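Side-chain contacts in tyrosine specific protein phosphatase (Trypanosoma cruzi, PDB 4AZ1), which probably removes phosphate from phosphotyrosine in proteins: residues D85-F90 / A242-E247; T204-L209 / G234-A239. All coordinates share one frame; numbering follows the deposited sequence.

Contact 1: D85-F90 / A242-E247; sequences DLPHKF and ALTHLE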
# COMPACT_ATOMS: atom_id res chain seq x y z
N ASP A 85 -16.02 -13.31 24.51
CA ASP A 85 -16.70 -12.88 25.75
C ASP A 85 -15.66 -12.52 26.80
O ASP A 85 -15.80 -12.88 27.98
CB ASP A 85 -17.63 -13.98 26.29
CG ASP A 85 -18.80 -14.28 25.36
OD1 ASP A 85 -19.36 -13.33 24.79
OD2 ASP A 85 -19.15 -15.48 25.22
N LEU A 86 -14.62 -11.83 26.38
CA LEU A 86 -13.54 -11.44 27.27
C LEU A 86 -13.41 -9.92 27.20
O LEU A 86 -14.10 -9.29 26.40
CB LEU A 86 -12.25 -12.13 26.86
CG LEU A 86 -12.31 -13.66 26.94
CD1 LEU A 86 -11.01 -14.23 26.45
CD2 LEU A 86 -12.62 -14.12 28.35
N PRO A 87 -12.57 -9.32 28.07
CA PRO A 87 -12.49 -7.85 28.06
C PRO A 87 -11.99 -7.30 26.74
O PRO A 87 -12.39 -6.21 26.34
CB PRO A 87 -11.48 -7.56 29.18
CG PRO A 87 -11.76 -8.64 30.17
CD PRO A 87 -11.96 -9.88 29.30
N HIS A 88 -11.12 -8.05 26.06
CA HIS A 88 -10.63 -7.61 24.76
C HIS A 88 -11.17 -8.46 23.61
O HIS A 88 -11.30 -9.69 23.72
CB HIS A 88 -9.09 -7.60 24.72
CG HIS A 88 -8.48 -6.54 25.58
ND1 HIS A 88 -8.19 -6.74 26.91
CD2 HIS A 88 -8.14 -5.26 25.30
CE1 HIS A 88 -7.68 -5.63 27.41
NE2 HIS A 88 -7.63 -4.72 26.46
N LYS A 89 -11.49 -7.78 22.51
CA LYS A 89 -11.75 -8.42 21.23
C LYS A 89 -10.49 -8.24 20.41
O LYS A 89 -9.65 -7.39 20.73
CB LYS A 89 -12.91 -7.75 20.50
CG LYS A 89 -14.23 -7.74 21.25
CD LYS A 89 -15.37 -7.42 20.29
CE LYS A 89 -16.71 -7.34 21.03
NZ LYS A 89 -17.87 -7.32 20.09
N PHE A 90 -10.37 -9.03 19.35
CA PHE A 90 -9.17 -9.01 18.55
C PHE A 90 -9.53 -8.94 17.08
O PHE A 90 -10.62 -9.37 16.69
CB PHE A 90 -8.34 -10.26 18.85
CG PHE A 90 -7.82 -10.29 20.26
CD1 PHE A 90 -8.60 -10.83 21.29
CD2 PHE A 90 -6.58 -9.74 20.57
CE1 PHE A 90 -8.13 -10.84 22.60
CE2 PHE A 90 -6.10 -9.74 21.88
CZ PHE A 90 -6.88 -10.29 22.90
N ALA A 242 -7.24 -18.33 27.23
CA ALA A 242 -7.03 -19.36 28.23
C ALA A 242 -6.54 -18.77 29.55
O ALA A 242 -6.99 -19.19 30.62
CB ALA A 242 -6.06 -20.43 27.71
N LEU A 243 -5.64 -17.79 29.49
CA LEU A 243 -5.11 -17.19 30.72
C LEU A 243 -6.13 -16.33 31.45
O LEU A 243 -6.08 -16.21 32.67
CB LEU A 243 -3.82 -16.40 30.46
CG LEU A 243 -2.59 -17.29 30.23
CD1 LEU A 243 -1.48 -16.53 29.51
CD2 LEU A 243 -2.08 -17.83 31.55
N THR A 244 -7.05 -15.72 30.70
CA THR A 244 -8.13 -14.95 31.30
C THR A 244 -9.04 -15.89 32.09
O THR A 244 -9.47 -15.56 33.20
CB THR A 244 -8.94 -14.17 30.25
OG1 THR A 244 -8.09 -13.28 29.53
CG2 THR A 244 -10.05 -13.37 30.92
N HIS A 245 -9.33 -17.06 31.53
CA HIS A 245 -10.11 -18.06 32.28
C HIS A 245 -9.41 -18.46 33.57
O HIS A 245 -10.05 -18.60 34.62
CB HIS A 245 -10.40 -19.28 31.41
CG HIS A 245 -11.48 -19.04 30.40
ND1 HIS A 245 -12.82 -19.01 30.74
CD2 HIS A 245 -11.42 -18.77 29.08
CE1 HIS A 245 -13.54 -18.75 29.66
NE2 HIS A 245 -12.71 -18.61 28.64
N LEU A 246 -8.09 -18.62 33.49
CA LEU A 246 -7.28 -18.98 34.65
C LEU A 246 -7.41 -17.90 35.72
O LEU A 246 -7.64 -18.20 36.90
CB LEU A 246 -5.81 -19.15 34.22
CG LEU A 246 -4.77 -19.61 35.25
CD1 LEU A 246 -3.62 -20.34 34.55
CD2 LEU A 246 -4.22 -18.45 36.07
N GLU A 247 -7.28 -16.65 35.30
CA GLU A 247 -7.33 -15.51 36.22
C GLU A 247 -8.70 -15.26 36.87
O GLU A 247 -8.77 -14.66 37.94
CB GLU A 247 -6.86 -14.24 35.49
CG GLU A 247 -5.35 -14.14 35.33
CD GLU A 247 -4.92 -12.97 34.45
OE1 GLU A 247 -5.75 -12.47 33.65
OE2 GLU A 247 -3.74 -12.55 34.55
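Leu-86 meets Thr-244 chiefly through a pair of methyl groups: Leu-86 CD2 stands 3.7 Å from Thr-244 CG2, and the same CD2 is 4.1 Å from Thr-244 CB. No hydrogen bond crosses between the segments, so the contact is one of van der Waals packing. The conformation of each side chain selects the atom that touches. In Leu-86 the CB bond already points at the helix, and chi2 of 178° extends CD1 away from CA while turning CD2 to the threonine. Thr-244 divides its two branches by character: with chi1 at -59°, CG2 lies anti to the backbone N and becomes the apolar face, whereas OG1 sits beside that N and hydrogen bonds to Tyr-240 O, one helical turn earlier. The two side chains run past one another in opposite senses. Pro-87 adds a lighter touch, its ring atom CD lying 4.3 Å from Thr-244 CG2; the one methyl thus receives two successive residues of the loop. Leu-86 CD2 also approaches the His-245 ring obliquely, 4.5 Å from His-245 NE2. A hydrogen bond between His-245 ND1 and Thr-250 OG1, beyond the helix, should restrain the rotation of that ring. Leu-86 also rests on Tyr-240 and Ala-241 of helix 232-247, which extends its apolar seat by a further turn. Close by, the buried His-88 hydrogen bonds through ND1 to Tyr-240 OH and through NE2 to Ser-216 O. Segment 85-90 belongs to the connection between neighbouring antiparallel strands 79-82 and 90-93, and this β-hairpin at one edge of the central mixed sheet leans on the C-terminal end of helix 232-247 within the protein tyrosine phosphatase fold.

Contact 2: T204-L209 / G234-A239; sequences TSLEAL and GTLIGA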
# COMPACT_ATOMS: atom_id res chain seq x y z
N THR A 204 8.75 -15.84 28.54
CA THR A 204 8.61 -14.45 28.97
C THR A 204 8.11 -13.48 27.87
O THR A 204 7.43 -12.51 28.17
CB THR A 204 9.92 -13.91 29.58
OG1 THR A 204 10.91 -13.78 28.56
CG2 THR A 204 10.44 -14.85 30.65
N SER A 205 8.43 -13.76 26.62
CA SER A 205 8.07 -12.84 25.55
C SER A 205 6.57 -12.80 25.30
O SER A 205 5.97 -11.73 25.15
CB SER A 205 8.80 -13.20 24.26
OG SER A 205 10.20 -13.04 24.43
N LEU A 206 5.97 -13.98 25.25
CA LEU A 206 4.52 -14.10 25.11
C LEU A 206 3.82 -13.40 26.28
O LEU A 206 2.87 -12.64 26.07
CB LEU A 206 4.13 -15.58 25.06
CG LEU A 206 3.10 -16.01 24.04
CD1 LEU A 206 3.29 -15.27 22.73
CD2 LEU A 206 3.21 -17.51 23.80
N GLU A 207 4.29 -13.64 27.50
CA GLU A 207 3.73 -12.94 28.66
C GLU A 207 3.81 -11.41 28.53
O GLU A 207 2.89 -10.68 28.92
CB GLU A 207 4.41 -13.40 29.95
CG GLU A 207 3.92 -14.75 30.50
CD GLU A 207 2.53 -14.68 31.15
OE1 GLU A 207 1.90 -13.60 31.11
OE2 GLU A 207 2.08 -15.71 31.71
N ALA A 208 4.92 -10.92 27.96
CA ALA A 208 5.12 -9.49 27.79
C ALA A 208 4.11 -8.96 26.77
O ALA A 208 3.51 -7.90 26.96
CB ALA A 208 6.54 -9.22 27.33
N LEU A 209 3.92 -9.70 25.68
CA LEU A 209 2.90 -9.34 24.70
C LEU A 209 1.51 -9.26 25.33
O LEU A 209 0.76 -8.31 25.07
CB LEU A 209 2.88 -10.35 23.55
CG LEU A 209 4.03 -10.36 22.55
CD1 LEU A 209 3.69 -11.30 21.42
CD2 LEU A 209 4.30 -8.96 22.00
N GLY A 234 -3.24 -17.04 16.05
CA GLY A 234 -4.21 -17.85 16.79
C GLY A 234 -3.72 -18.29 18.17
O GLY A 234 -4.49 -18.28 19.13
N THR A 235 -2.45 -18.67 18.27
CA THR A 235 -1.88 -19.05 19.56
C THR A 235 -1.91 -17.89 20.56
O THR A 235 -2.28 -18.07 21.74
CB THR A 235 -0.41 -19.50 19.40
OG1 THR A 235 -0.36 -20.70 18.62
CG2 THR A 235 0.23 -19.75 20.77
N LEU A 236 -1.49 -16.72 20.10
CA LEU A 236 -1.47 -15.55 20.97
C LEU A 236 -2.87 -15.25 21.53
O LEU A 236 -3.02 -15.03 22.73
CB LEU A 236 -0.96 -14.33 20.22
CG LEU A 236 -0.86 -13.11 21.14
CD1 LEU A 236 -0.06 -13.47 22.37
CD2 LEU A 236 -0.20 -11.95 20.44
N ILE A 237 -3.87 -15.23 20.65
CA ILE A 237 -5.23 -14.92 21.07
C ILE A 237 -5.77 -16.05 21.97
O ILE A 237 -6.43 -15.79 22.97
CB ILE A 237 -6.15 -14.65 19.86
CG1 ILE A 237 -5.67 -13.41 19.10
CG2 ILE A 237 -7.59 -14.44 20.31
CD1 ILE A 237 -6.29 -13.22 17.70
N GLY A 238 -5.42 -17.29 21.64
CA GLY A 238 -5.85 -18.43 22.44
C GLY A 238 -5.24 -18.42 23.84
O GLY A 238 -5.92 -18.71 24.84
N ALA A 239 -3.96 -18.10 23.92
CA ALA A 239 -3.28 -18.02 25.20
C ALA A 239 -3.88 -16.91 26.06
O ALA A 239 -4.08 -17.09 27.26
CB ALA A 239 -1.77 -17.79 25.01
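Leu-236 receives a leucine on each of its methyl branches: Leu-236 CD1 lies 3.8 Å from Leu-206 CD1, and Leu-236 CD2 lies 4.1 Å from Leu-209 CD1. Both touches are apolar. Leu-206 and Leu-236 pass each other in opposite directions, while Leu-209 crosses Leu-236 at nearly a right angle. Leu-236 holds CG anti to its backbone N (chi1 -177°), which carries the fork over to the facing helix although its CB bond does not aim there. The CB bond of Leu-206 does not aim across either, but an unstaggered chi1 of -137° helps bring its CD1 to Leu-236. The helices come to 7.4 Å between Leu-206 CA and Leu-236 CA.

Polar groups bond elsewhere: Thr-235 OG1 to Gln-276 O, Ser-205 OG to Leu-167 O, and Glu-207 by a salt bridge to Arg-287. Leu-209 and Leu-236 also touch Ile-117 of the sheet, and Leu-206 touches Val-279 of helix 274-288.

Helix 232-247 leads out of the phosphate-binding P-loop (signature HCX5R) after strand 222-225, and helix 203-215 packs on it, as in this family. With three buried leucines meeting through methyl groups, the segments are joined by apolar burial; no hydrogen bond crosses to fix their register directionally.

From the N terminus, the chain first passes through 85-90, between strands 79-82 and 90-93, then runs through most of the sheet before helix 203-215 supplies one side of contact 2. Strand 222-225 follows and leads into helix 232-247, whose first half closes contact 2 and whose last turns close contact 1. The short loop of contact 2 is therefore nested inside the long one of contact 1. Their centres lie about 12 Å apart, and packing of Phe-90 CB on Ile-237 CD1 at 3.8 Å bridges them. Helix 232-247 is the shared element, tying an edge hairpin of the sheet to a neighbouring helix.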